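Local coordinates for protein ORF10 (Moritella marina, PDB 6RIW) that probably catalyses chain-lengthening condensation of acyl groups on acyl carrier protein, this chain being the ketosynthase-chain length factor didomain of a polyunsaturated fatty acid synthase, at residues 47-52 against 56-61; 329-334 against 340-345; 357-362 against 405-410; 669-674 against 874-879; 769-774 against 780-785. All blocks are in the same frame, centred on the assembly; numbering follows the deposited sequence.

Contact 1: 47-52 against 56-61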
# COMPACT_ATOMS: atom_id res chain seq x y z
N LYS A 47 18.45 -20.59 -11.65
CA LYS A 47 17.67 -20.71 -12.88
C LYS A 47 17.12 -19.37 -13.37
O LYS A 47 16.67 -19.28 -14.52
CB LYS A 47 16.51 -21.68 -12.68
CG LYS A 47 16.93 -23.12 -12.48
CD LYS A 47 17.14 -23.82 -13.81
CE LYS A 47 17.71 -25.22 -13.63
NZ LYS A 47 18.09 -25.81 -14.95
N TYR A 48 17.10 -18.36 -12.51
CA TYR A 48 16.55 -17.06 -12.86
C TYR A 48 17.61 -15.97 -12.87
O TYR A 48 17.27 -14.79 -12.99
CB TYR A 48 15.41 -16.69 -11.89
CG TYR A 48 14.20 -17.56 -12.13
CD1 TYR A 48 14.07 -18.80 -11.51
CD2 TYR A 48 13.20 -17.17 -13.04
CE1 TYR A 48 12.97 -19.61 -11.75
CE2 TYR A 48 12.10 -18.00 -13.30
CZ TYR A 48 12.00 -19.21 -12.65
OH TYR A 48 10.91 -20.04 -12.86
N THR A 49 18.89 -16.34 -12.75
CA THR A 49 19.99 -15.40 -12.67
C THR A 49 20.71 -15.34 -14.02
O THR A 49 21.05 -16.39 -14.59
CB THR A 49 20.98 -15.79 -11.57
OG1 THR A 49 20.31 -15.88 -10.30
CG2 THR A 49 22.12 -14.77 -11.45
N ALA A 50 20.93 -14.13 -14.52
CA ALA A 50 21.73 -13.95 -15.73
C ALA A 50 22.43 -12.60 -15.67
O ALA A 50 22.77 -12.13 -14.59
CB ALA A 50 20.84 -14.06 -16.97
N ASN A 51 22.64 -11.96 -16.82
CA ASN A 51 23.26 -10.65 -16.87
C ASN A 51 22.21 -9.54 -16.96
O ASN A 51 21.04 -9.77 -17.29
CB ASN A 51 24.21 -10.55 -18.07
CG ASN A 51 25.22 -11.68 -18.12
OD1 ASN A 51 25.19 -12.53 -19.02
ND2 ASN A 51 26.11 -11.72 -17.14
N LYS A 52 22.67 -8.32 -16.68
CA LYS A 52 21.84 -7.14 -16.82
C LYS A 52 21.30 -7.02 -18.24
O LYS A 52 22.03 -7.22 -19.21
CB LYS A 52 22.64 -5.89 -16.46
CG LYS A 52 21.89 -4.59 -16.63
CD LYS A 52 22.33 -3.60 -15.58
CE LYS A 52 23.82 -3.40 -15.65
NZ LYS A 52 24.24 -3.05 -17.03
N ASP A 56 13.31 -11.62 -18.14
CA ASP A 56 12.81 -12.57 -17.13
C ASP A 56 13.94 -13.12 -16.26
O ASP A 56 13.84 -14.23 -15.75
CB ASP A 56 12.02 -13.72 -17.75
CG ASP A 56 10.87 -13.25 -18.66
OD1 ASP A 56 10.17 -12.26 -18.35
OD2 ASP A 56 10.66 -13.88 -19.71
N LYS A 57 15.00 -12.33 -16.06
CA LYS A 57 16.14 -12.71 -15.23
C LYS A 57 16.51 -11.57 -14.29
O LYS A 57 16.34 -10.40 -14.63
CB LYS A 57 17.38 -13.06 -16.09
CG LYS A 57 17.14 -14.11 -17.14
CD LYS A 57 17.08 -15.49 -16.52
CE LYS A 57 17.07 -16.56 -17.60
NZ LYS A 57 16.69 -17.89 -17.07
N PHE A 58 17.01 -11.90 -13.11
CA PHE A 58 17.67 -10.88 -12.31
C PHE A 58 19.18 -11.09 -12.37
O PHE A 58 19.65 -12.17 -12.69
CB PHE A 58 17.16 -10.83 -10.85
CG PHE A 58 16.81 -12.16 -10.24
CD1 PHE A 58 17.76 -13.13 -10.05
CD2 PHE A 58 15.52 -12.38 -9.77
CE1 PHE A 58 17.43 -14.34 -9.44
CE2 PHE A 58 15.18 -13.58 -9.16
CZ PHE A 58 16.13 -14.57 -9.00
N TYR A 59 19.94 -10.02 -12.15
CA TYR A 59 21.40 -10.13 -12.25
C TYR A 59 22.08 -9.94 -10.91
O TYR A 59 23.30 -9.79 -10.86
CB TYR A 59 21.96 -9.14 -13.29
CG TYR A 59 21.84 -7.65 -12.96
CD1 TYR A 59 22.89 -6.96 -12.38
CD2 TYR A 59 20.69 -6.94 -13.30
CE1 TYR A 59 22.79 -5.61 -12.11
CE2 TYR A 59 20.58 -5.59 -13.05
CZ TYR A 59 21.63 -4.93 -12.45
OH TYR A 59 21.50 -3.58 -12.20
N CYS A 60 21.32 -9.96 -9.81
CA CYS A 60 21.88 -9.88 -8.47
C CYS A 60 20.96 -10.64 -7.53
O CYS A 60 19.74 -10.51 -7.62
CB CYS A 60 22.02 -8.41 -8.05
SG CYS A 60 22.61 -8.13 -6.34
N VAL A 61 21.54 -11.46 -6.65
CA VAL A 61 20.76 -12.18 -5.63
C VAL A 61 21.09 -11.73 -4.22
O VAL A 61 20.51 -12.27 -3.26
CB VAL A 61 20.93 -13.71 -5.76
CG1 VAL A 61 20.37 -14.21 -7.09
CG2 VAL A 61 22.38 -14.12 -5.59
O HOH W 1 19.66 -18.21 -15.91
O HOH W 2 18.81 -8.85 -15.61
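One face of the Phe58 ring receives the carbonyl oxygen Tyr48 O, which stands 3.4 Å above the ring plane near the rim, while Thr49 OG1 meets the edge in plane, 3.4 Å from Phe58 CE1. The Tyr59 ring is covered on one face by Lys52, whose CB lies 3.9 Å from the centroid; its bent aliphatic chain runs on beside the ring toward the phenol end. At the edge of the Tyr48 ring lies Asp56 O.

A flexible lysine suits position 57: with a turn at chi2 (-76°) it folds along the 47-52 backbone, and Lys57 NZ donates to Lys47 O at 2.9 Å and to a water that donates in turn to Thr49 O. Ala50 is small enough to rest its CB against Lys57 CG. Outside the pair, Tyr48 OH bonds Thr599 OG1 and Asp56 forms salt bridges with Arg594 and Lys625; Thr49 OG1 is engaged with Pro45 O and Tyr59 OH with Tyr241 O.

Phe58 N donates to Tyr48 O (2.9 Å) and Ala50 N to Phe58 O (3.0 Å), so Phe58 bonds both neighbours of Thr49: the pattern of an isolated parallel beta bridge, here closing a ketosynthase loop.

Contact 2: 329-334 against 340-345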
# COMPACT_ATOMS: atom_id res chain seq x y z
N GLU A 329 21.03 10.45 10.17
CA GLU A 329 20.95 9.13 9.57
C GLU A 329 20.35 9.34 8.18
O GLU A 329 19.19 9.75 8.05
CB GLU A 329 20.13 8.19 10.44
CG GLU A 329 19.78 6.84 9.78
CD GLU A 329 20.99 5.92 9.54
OE1 GLU A 329 22.06 6.10 10.18
OE2 GLU A 329 20.84 5.01 8.70
N CYS A 330 21.17 9.13 7.16
CA CYS A 330 20.81 9.51 5.80
C CYS A 330 20.03 8.43 5.09
O CYS A 330 20.04 7.25 5.48
CB CYS A 330 22.05 9.85 4.98
SG CYS A 330 22.93 11.27 5.66
N HIS A 331 19.39 8.83 4.00
CA HIS A 331 18.69 7.88 3.15
C HIS A 331 19.67 7.00 2.37
O HIS A 331 19.39 5.81 2.13
CB HIS A 331 17.76 8.64 2.20
CG HIS A 331 17.18 7.79 1.12
ND1 HIS A 331 16.22 6.83 1.37
CD2 HIS A 331 17.42 7.75 -0.21
CE1 HIS A 331 15.89 6.24 0.24
NE2 HIS A 331 16.61 6.77 -0.74
N ALA A 332 20.85 7.55 2.02
CA ALA A 332 21.93 6.93 1.25
C ALA A 332 21.82 5.43 1.02
O ALA A 332 22.18 4.63 1.89
CB ALA A 332 23.27 7.20 1.93
N THR A 333 21.39 5.03 -0.18
CA THR A 333 21.19 3.62 -0.49
C THR A 333 22.39 2.97 -1.15
O THR A 333 22.40 1.75 -1.29
CB THR A 333 20.02 3.45 -1.45
OG1 THR A 333 20.37 4.07 -2.69
CG2 THR A 333 18.75 4.06 -0.89
N GLY A 334 23.37 3.75 -1.60
CA GLY A 334 24.44 3.24 -2.42
C GLY A 334 24.29 3.54 -3.90
O GLY A 334 25.25 3.35 -4.66
N ASN A 340 24.61 11.37 -4.30
CA ASN A 340 25.11 12.72 -4.60
C ASN A 340 24.03 13.78 -4.44
O ASN A 340 24.31 14.89 -3.98
CB ASN A 340 25.68 12.76 -6.02
CG ASN A 340 27.00 12.01 -6.15
OD1 ASN A 340 28.04 12.51 -5.74
ND2 ASN A 340 26.96 10.80 -6.70
N VAL A 341 22.78 13.46 -4.82
CA VAL A 341 21.70 14.43 -4.64
C VAL A 341 21.47 14.71 -3.16
O VAL A 341 21.30 15.87 -2.76
CB VAL A 341 20.41 13.96 -5.34
CG1 VAL A 341 19.24 14.86 -4.94
CG2 VAL A 341 20.58 14.00 -6.85
N GLU A 342 21.45 13.67 -2.32
CA GLU A 342 21.24 13.89 -0.89
C GLU A 342 22.38 14.70 -0.28
O GLU A 342 22.16 15.55 0.59
CB GLU A 342 21.08 12.55 -0.15
CG GLU A 342 20.94 12.73 1.38
CD GLU A 342 20.56 11.44 2.13
OE1 GLU A 342 20.80 10.33 1.60
OE2 GLU A 342 19.99 11.55 3.25
N LEU A 343 23.62 14.45 -0.73
CA LEU A 343 24.74 15.24 -0.22
C LEU A 343 24.63 16.70 -0.66
O LEU A 343 24.97 17.61 0.10
CB LEU A 343 26.08 14.64 -0.68
CG LEU A 343 26.51 13.38 0.07
CD1 LEU A 343 27.63 12.64 -0.67
CD2 LEU A 343 26.93 13.74 1.49
N ARG A 344 24.13 16.93 -1.88
CA ARG A 344 23.92 18.31 -2.33
C ARG A 344 22.84 18.99 -1.50
O ARG A 344 23.02 20.14 -1.07
CB ARG A 344 23.55 18.32 -3.81
CG ARG A 344 23.09 19.68 -4.33
CD ARG A 344 22.90 19.67 -5.83
NE ARG A 344 22.50 20.98 -6.36
CZ ARG A 344 21.90 21.17 -7.54
NH1 ARG A 344 21.63 20.14 -8.33
NH2 ARG A 344 21.56 22.39 -7.93
N SER A 345 21.72 18.29 -1.27
CA SER A 345 20.63 18.84 -0.46
C SER A 345 21.12 19.23 0.92
O SER A 345 20.79 20.31 1.42
CB SER A 345 19.51 17.81 -0.34
OG SER A 345 18.94 17.58 -1.61
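Ala332 N donates to Glu342 OE1 at 2.8 Å, and the preceding amide, His331 N, donates to Glu342 OE2 at 2.9 Å. One carboxylate thus grips two successive backbone N-H groups, each oxygen using its syn lone pair, on the side of the other oxygen. The bond from His331 is the straighter (161° at the hydrogen, against 139° from Ala332). Having two acceptors close together, a carboxylate suits a place where two amides point the same way.

Glu342 reaches them by stretching: CG lies anti to the backbone N (chi1 176°) and the chain continues extended, carrying the acid from the helix to the loop. Cys330 CB comes within 3.2 Å of Glu342 OE2, and His331 CB lies 3.5 Å from Glu342 OE1, so aliphatic carbon as well as N-H surrounds this buried group. An alanine here would leave the amides of His331 and Ala332 without their acceptor and would probably let the loop shift.

Residues 331-335 read His-Ala-Thr-Gly-Thr, which resembles the His-Gly-Thr-Gly-Thr motif that carries an active-site histidine in related ketosynthases; consistent with this, His331 touches Cys196. The loop links strand 327-329 to helix 336-350, on which Glu342 sits, and strand 432-439 flanks the glutamate through Ser436 and Phe438.

Contact 3: 357-362 against 405-410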
# COMPACT_ATOMS: atom_id res chain seq x y z
N PRO A 357 27.07 18.31 10.41
CA PRO A 357 26.78 17.15 11.26
C PRO A 357 27.46 15.90 10.72
O PRO A 357 27.75 15.78 9.52
CB PRO A 357 25.24 17.03 11.20
CG PRO A 357 24.85 17.73 9.96
CD PRO A 357 25.86 18.86 9.77
N LEU A 358 27.71 14.96 11.63
CA LEU A 358 28.13 13.63 11.23
C LEU A 358 27.02 12.97 10.42
O LEU A 358 25.84 13.29 10.59
CB LEU A 358 28.47 12.79 12.46
CG LEU A 358 29.65 13.33 13.27
CD1 LEU A 358 30.07 12.37 14.36
CD2 LEU A 358 30.82 13.66 12.33
N LEU A 359 27.40 12.04 9.54
CA LEU A 359 26.47 11.40 8.62
C LEU A 359 26.68 9.89 8.62
O LEU A 359 27.80 9.41 8.80
CB LEU A 359 26.64 11.92 7.19
CG LEU A 359 26.73 13.41 6.91
CD1 LEU A 359 27.17 13.60 5.46
CD2 LEU A 359 25.40 14.10 7.17
N GLY A 360 25.60 9.14 8.39
CA GLY A 360 25.73 7.69 8.42
C GLY A 360 24.56 7.03 7.72
O GLY A 360 23.54 7.68 7.45
N SER A 361 24.72 5.73 7.44
CA SER A 361 23.66 4.95 6.80
C SER A 361 23.71 3.49 7.22
O SER A 361 24.66 2.77 6.89
CB SER A 361 23.76 5.02 5.28
OG SER A 361 22.65 4.35 4.71
N VAL A 362 22.65 3.04 7.91
CA VAL A 362 22.48 1.64 8.26
C VAL A 362 22.12 0.77 7.07
O VAL A 362 22.09 -0.46 7.18
CB VAL A 362 21.41 1.54 9.37
CG1 VAL A 362 20.01 1.74 8.78
CG2 VAL A 362 21.49 0.21 10.12
N GLY A 405 32.33 20.36 -1.94
CA GLY A 405 33.28 19.96 -0.92
C GLY A 405 32.88 20.29 0.50
O GLY A 405 33.74 20.26 1.39
N TYR A 406 31.60 20.60 0.74
CA TYR A 406 31.17 20.98 2.07
C TYR A 406 31.18 19.79 3.02
O TYR A 406 31.73 19.87 4.12
CB TYR A 406 29.78 21.62 2.01
CG TYR A 406 29.32 22.25 3.30
CD1 TYR A 406 29.80 23.50 3.70
CD2 TYR A 406 28.42 21.60 4.14
CE1 TYR A 406 29.38 24.09 4.90
CE2 TYR A 406 28.00 22.18 5.35
CZ TYR A 406 28.49 23.42 5.71
OH TYR A 406 28.07 24.00 6.89
N PHE A 407 30.55 18.68 2.61
CA PHE A 407 30.59 17.42 3.35
C PHE A 407 31.63 16.50 2.72
O PHE A 407 31.68 16.36 1.49
CB PHE A 407 29.22 16.73 3.32
CG PHE A 407 28.23 17.30 4.28
CD1 PHE A 407 28.33 17.03 5.64
CD2 PHE A 407 27.20 18.12 3.84
CE1 PHE A 407 27.42 17.55 6.54
CE2 PHE A 407 26.29 18.65 4.74
CZ PHE A 407 26.40 18.37 6.09
N THR A 408 32.45 15.87 3.55
CA THR A 408 33.43 14.90 3.08
C THR A 408 33.46 13.73 4.05
O THR A 408 32.73 13.71 5.05
CB THR A 408 34.84 15.51 2.95
OG1 THR A 408 35.32 15.86 4.25
CG2 THR A 408 34.83 16.75 2.06
N GLY A 409 34.37 12.79 3.79
CA GLY A 409 34.58 11.67 4.69
C GLY A 409 34.91 12.07 6.12
O GLY A 409 34.77 11.24 7.03
N GLU A 410 35.35 13.31 6.34
CA GLU A 410 35.56 13.77 7.71
C GLU A 410 34.27 13.79 8.52
O GLU A 410 34.31 13.74 9.75
CB GLU A 410 36.21 15.16 7.71
CG GLU A 410 36.43 15.73 9.11
CD GLU A 410 37.68 16.58 9.23
OE1 GLU A 410 38.57 16.21 10.04
OE2 GLU A 410 37.76 17.62 8.54
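Strand 358-360 and the loop at 405-410 keep their backbones well apart, with Pro357 CA 8.8 Å from Phe407 CA and Leu358 CA 8.2 Å from Glu410 CA, so side chains have to span the gap. Phe407 does most of this. With CG anti to the carbonyl carbon (chi1 -78°), the CD1-CE1-CZ side of its ring is turned to Pro357 and Leu359.

Pro357 comes at the ring edge, near the ring plane: its CD lies 3.8 Å from Phe407 CZ. Its carbonyl oxygen is also at the edge, with Pro357 O 3.5 Å from Phe407 CE1. That oxygen is buried here without a hydrogen-bonding partner in the model, and the weakly positive rim of an aromatic ring is a more fitting neighbour for it than a ring face would be. The Leu359 side chain crosses that of Phe407 at about a right angle, placing CD1 3.6 Å from Phe407 CD1, while its second methyl, CD2, reaches toward Phe407 CE1.

The strand runs parallel to strand 327-329 in the ketosynthase half, which has the thiolase fold, and the loop packs over its flank. Helix 336-350 joins the same apolar cluster, since Met346 touches both Leu359 and Phe407. Branched and aromatic residues therefore suit these buried places.

Beyond the phenylalanine the loop forms an ST turn, Thr408 OG1 accepting from Glu410 N at 3.3 Å, as the chain enters a 3-10 segment that starts at Gly409. Glu410 O lies 4.3 Å from Leu358 CD2.

Contact 4: 669-674 against 874-879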
# COMPACT_ATOMS: atom_id res chain seq x y z
N VAL A 669 -11.31 4.60 1.90
CA VAL A 669 -11.66 5.99 1.63
C VAL A 669 -12.05 6.73 2.90
O VAL A 669 -11.69 7.90 3.09
CB VAL A 669 -12.79 6.07 0.58
CG1 VAL A 669 -13.33 7.53 0.49
CG2 VAL A 669 -12.28 5.63 -0.80
N TYR A 670 -12.79 6.08 3.80
CA TYR A 670 -13.18 6.76 5.04
C TYR A 670 -11.98 7.02 5.94
O TYR A 670 -11.93 8.06 6.61
CB TYR A 670 -14.28 5.94 5.75
CG TYR A 670 -15.50 5.69 4.88
CD1 TYR A 670 -15.93 6.63 3.96
CD2 TYR A 670 -16.22 4.49 4.97
CE1 TYR A 670 -17.05 6.41 3.15
CE2 TYR A 670 -17.35 4.26 4.16
CZ TYR A 670 -17.75 5.22 3.26
OH TYR A 670 -18.86 4.98 2.47
N ARG A 671 -10.98 6.13 5.96
CA ARG A 671 -9.75 6.47 6.67
C ARG A 671 -9.02 7.65 6.02
O ARG A 671 -8.37 8.43 6.73
CB ARG A 671 -8.81 5.26 6.76
CG ARG A 671 -9.33 4.11 7.65
CD ARG A 671 -9.35 4.46 9.16
NE ARG A 671 -9.81 3.32 9.96
CZ ARG A 671 -10.11 3.38 11.26
NH1 ARG A 671 -10.52 2.29 11.90
NH2 ARG A 671 -10.00 4.54 11.92
N CYS A 672 -9.10 7.80 4.69
CA CYS A 672 -8.53 8.99 4.04
C CYS A 672 -9.25 10.26 4.46
O CYS A 672 -8.62 11.32 4.62
CB CYS A 672 -8.61 8.86 2.52
SG CYS A 672 -7.45 7.67 1.80
N VAL A 673 -10.57 10.20 4.58
CA VAL A 673 -11.31 11.38 5.04
C VAL A 673 -10.83 11.80 6.43
O VAL A 673 -10.57 12.98 6.70
CB VAL A 673 -12.82 11.09 5.01
CG1 VAL A 673 -13.62 12.23 5.64
CG2 VAL A 673 -13.29 10.81 3.56
N GLU A 674 -10.70 10.82 7.34
CA GLU A 674 -10.19 11.07 8.68
C GLU A 674 -8.77 11.63 8.64
O GLU A 674 -8.45 12.59 9.36
CB GLU A 674 -10.21 9.77 9.49
CG GLU A 674 -9.55 9.85 10.88
CD GLU A 674 -9.69 8.53 11.66
OE1 GLU A 674 -9.28 7.44 11.16
OE2 GLU A 674 -10.24 8.58 12.78
N ASP A 874 -11.58 -4.80 7.32
CA ASP A 874 -10.74 -4.21 8.36
C ASP A 874 -11.36 -4.34 9.75
O ASP A 874 -10.69 -4.03 10.74
CB ASP A 874 -10.50 -2.74 8.04
CG ASP A 874 -11.81 -1.98 7.81
OD1 ASP A 874 -12.61 -2.39 6.90
OD2 ASP A 874 -12.05 -1.00 8.54
N ASN A 875 -12.60 -4.82 9.84
CA ASN A 875 -13.27 -5.08 11.13
C ASN A 875 -13.44 -3.79 11.94
O ASN A 875 -13.17 -3.74 13.15
CB ASN A 875 -12.52 -6.16 11.94
CG ASN A 875 -13.43 -6.87 12.93
OD1 ASN A 875 -14.63 -6.60 12.98
ND2 ASN A 875 -12.88 -7.79 13.70
N SER A 876 -13.85 -2.73 11.26
CA SER A 876 -14.32 -1.55 11.97
C SER A 876 -15.52 -0.98 11.22
O SER A 876 -15.71 -1.22 10.02
CB SER A 876 -13.22 -0.49 12.14
OG SER A 876 -12.80 -0.00 10.89
N CYS A 877 -16.36 -0.29 11.95
CA CYS A 877 -17.50 0.38 11.36
C CYS A 877 -17.16 1.86 11.21
O CYS A 877 -16.68 2.48 12.16
CB CYS A 877 -18.75 0.21 12.23
SG CYS A 877 -20.11 1.16 11.55
N ALA A 878 -17.38 2.39 10.02
CA ALA A 878 -17.27 3.82 9.76
C ALA A 878 -18.68 4.39 9.61
O ALA A 878 -19.57 3.74 9.04
CB ALA A 878 -16.45 4.09 8.49
N HIS A 879 -18.88 5.59 10.13
CA HIS A 879 -20.15 6.28 9.93
C HIS A 879 -19.88 7.75 9.63
O HIS A 879 -19.10 8.40 10.33
CB HIS A 879 -21.04 6.15 11.18
CG HIS A 879 -22.52 6.14 10.88
ND1 HIS A 879 -23.19 5.03 10.42
CD2 HIS A 879 -23.45 7.12 11.00
CE1 HIS A 879 -24.47 5.33 10.26
NE2 HIS A 879 -24.65 6.59 10.61
O HOH W 3 -10.02 0.68 9.25
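Arg671 starts along its helix and bends at chi2 (-70°), so that the aliphatic run from CB through CG and CD carries the guanidinium group toward Ser876. Along the group, NE comes first: Arg671 NE donates to a water at 2.7 Å, which itself donates to Asp874 OD2. Next, Arg671 NH1 makes a weak hydrogen bond to Ser876 OG, 3.4 Å long. On the other branch, Arg671 NH2 forms a salt bridge with Glu674 OE1 at 3.1 Å, in the guanidinium plane and on the syn lone pair of the acid. Arginine suits the place because its several N-H groups can serve both the helix and the strand.

In this second, chain-length-factor half, as in other thiolase-fold proteins, the contact sets the buried helix 668-682 against a strand, 876-884, of the adjoining sheet. Phe770 of the neighbouring strand adds a cation-pi contact to the arginine. A leucine in place of Arg671 would probably leave Glu674 OE1 without its cation and the water on Asp874 without the N-H it accepts.

Ser876 OG donates to Asp874 OD2 at 2.7 Å, which fixes the hydroxyl. Farther along the strand, Ala878 CB rests obliquely on the Tyr670 ring, 3.6 Å from CD2.

Contact 5: 769-774 against 780-785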
# COMPACT_ATOMS: atom_id res chain seq x y z
N SER A 769 -16.68 9.01 11.84
CA SER A 769 -16.36 8.36 13.10
C SER A 769 -16.24 6.87 12.87
O SER A 769 -16.82 6.34 11.93
CB SER A 769 -17.44 8.61 14.16
OG SER A 769 -17.49 9.99 14.47
N PHE A 770 -15.49 6.20 13.75
CA PHE A 770 -15.24 4.76 13.66
C PHE A 770 -15.50 4.09 14.99
O PHE A 770 -15.37 4.72 16.05
CB PHE A 770 -13.78 4.48 13.26
CG PHE A 770 -13.42 5.01 11.91
CD1 PHE A 770 -13.06 6.34 11.75
CD2 PHE A 770 -13.47 4.19 10.80
CE1 PHE A 770 -12.74 6.84 10.49
CE2 PHE A 770 -13.13 4.69 9.53
CZ PHE A 770 -12.77 6.02 9.40
N ALA A 771 -15.82 2.80 14.95
CA ALA A 771 -15.91 1.97 16.14
C ALA A 771 -15.33 0.61 15.79
O ALA A 771 -15.52 0.13 14.66
CB ALA A 771 -17.36 1.82 16.64
N PRO A 772 -14.58 -0.02 16.70
CA PRO A 772 -14.07 -1.37 16.43
C PRO A 772 -15.21 -2.37 16.28
O PRO A 772 -16.23 -2.28 16.98
CB PRO A 772 -13.21 -1.70 17.66
CG PRO A 772 -12.95 -0.39 18.32
CD PRO A 772 -14.13 0.48 18.01
N GLY A 773 -15.03 -3.31 15.37
CA GLY A 773 -15.99 -4.39 15.20
C GLY A 773 -16.88 -4.20 13.98
O GLY A 773 -16.81 -3.21 13.25
N SER A 774 -17.74 -5.20 13.76
CA SER A 774 -18.56 -5.26 12.57
C SER A 774 -20.03 -5.55 12.85
O SER A 774 -20.80 -5.71 11.89
CB SER A 774 -18.04 -6.36 11.61
OG SER A 774 -16.75 -6.04 11.10
N THR A 780 -24.06 1.14 15.86
CA THR A 780 -24.71 2.17 16.66
C THR A 780 -23.70 3.02 17.41
O THR A 780 -23.92 4.23 17.57
CB THR A 780 -25.73 1.54 17.62
OG1 THR A 780 -25.03 0.76 18.60
CG2 THR A 780 -26.66 0.64 16.88
N ILE A 781 -22.58 2.43 17.83
CA ILE A 781 -21.56 3.20 18.54
C ILE A 781 -20.91 4.22 17.62
O ILE A 781 -20.73 5.39 17.98
CB ILE A 781 -20.50 2.27 19.16
CG1 ILE A 781 -21.08 1.54 20.38
CG2 ILE A 781 -19.26 3.08 19.53
CD1 ILE A 781 -20.17 0.44 20.90
N ALA A 782 -20.54 3.77 16.41
CA ALA A 782 -19.96 4.69 15.44
C ALA A 782 -20.96 5.75 15.02
O ALA A 782 -20.60 6.92 14.85
CB ALA A 782 -19.46 3.91 14.22
N ALA A 783 -22.23 5.37 14.81
CA ALA A 783 -23.23 6.35 14.42
C ALA A 783 -23.42 7.42 15.50
O ALA A 783 -23.54 8.61 15.20
CB ALA A 783 -24.55 5.64 14.13
N ASP A 784 -23.49 7.00 16.76
CA ASP A 784 -23.64 7.97 17.85
C ASP A 784 -22.47 8.94 17.90
O ASP A 784 -22.65 10.14 18.14
CB ASP A 784 -23.79 7.24 19.18
CG ASP A 784 -23.84 8.21 20.37
OD1 ASP A 784 -24.74 9.08 20.39
OD2 ASP A 784 -22.97 8.11 21.26
N LYS A 785 -21.25 8.43 17.69
CA LYS A 785 -20.10 9.33 17.67
C LYS A 785 -20.22 10.33 16.54
O LYS A 785 -19.92 11.51 16.70
CB LYS A 785 -18.79 8.55 17.52
CG LYS A 785 -18.40 7.61 18.64
CD LYS A 785 -17.02 7.05 18.33
CE LYS A 785 -16.70 5.84 19.17
NZ LYS A 785 -15.35 5.27 18.81
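Ala771 and Ala782 bring strand 763-772 and the following helix 776-790 together in a beta-alpha unit of the second thiolase-fold domain, the helix returning over the sheet at 155° to the strand. The two axes come as close as 6.7 Å, a close spacing that the small alanines suit, and the alanine CA atoms are 4.9 Å apart.

Ala771 CB faces the helix, lying 3.8 Å from Ala782 CB and 3.7 Å from Ile781 CG2. That methyl, anti to the backbone N of Ile781, is the branch that meets the strand. Ser769, two residues earlier on the same face, meets the next turn: its CB lies 3.6 Å from Ala782 O, and its OG touches Lys785 CB at 3.6 Å. Alanine and serine, both short, suit strand positions this near to the helix.

Phe770 faces the other side of the sheet, toward helix 668-682, while strand 876-884 runs alongside. Its backbone oxygen still takes part in the contact. Lys785 is long enough to reach it from the helix: the chain stays extended beyond CG, its CE passes 3.6 Å from Phe770 O, and Lys785 NZ donates to that oxygen at 2.8 Å, in the carbonyl plane and with a C=O...N angle of 160°.

Overall arrangement
The contacts fall into the two ketosynthase-like halves of the chain. Contacts 1, 2 and 3 come first, in that order, in the N-terminal half; contact 1 lies about 28 Å, centre to centre, from contact 2. Contacts 2 and 3 are neighbours, about 9 Å apart, joined through Cys330 N to Gly360 O and Glu329 OE2 to Val362 N, where strand 327-329 meets strand 358-360. Contacts 4 and 5 lie in the C-terminal half, about 10 Å apart; they share adjacent strands 763-772 and 876-884, with contact 5 nested in the loop that contact 4 closes. Contacts 2 and 4, in different halves, are about 37 Å apart, yet the contact 1 loop reaches the second half.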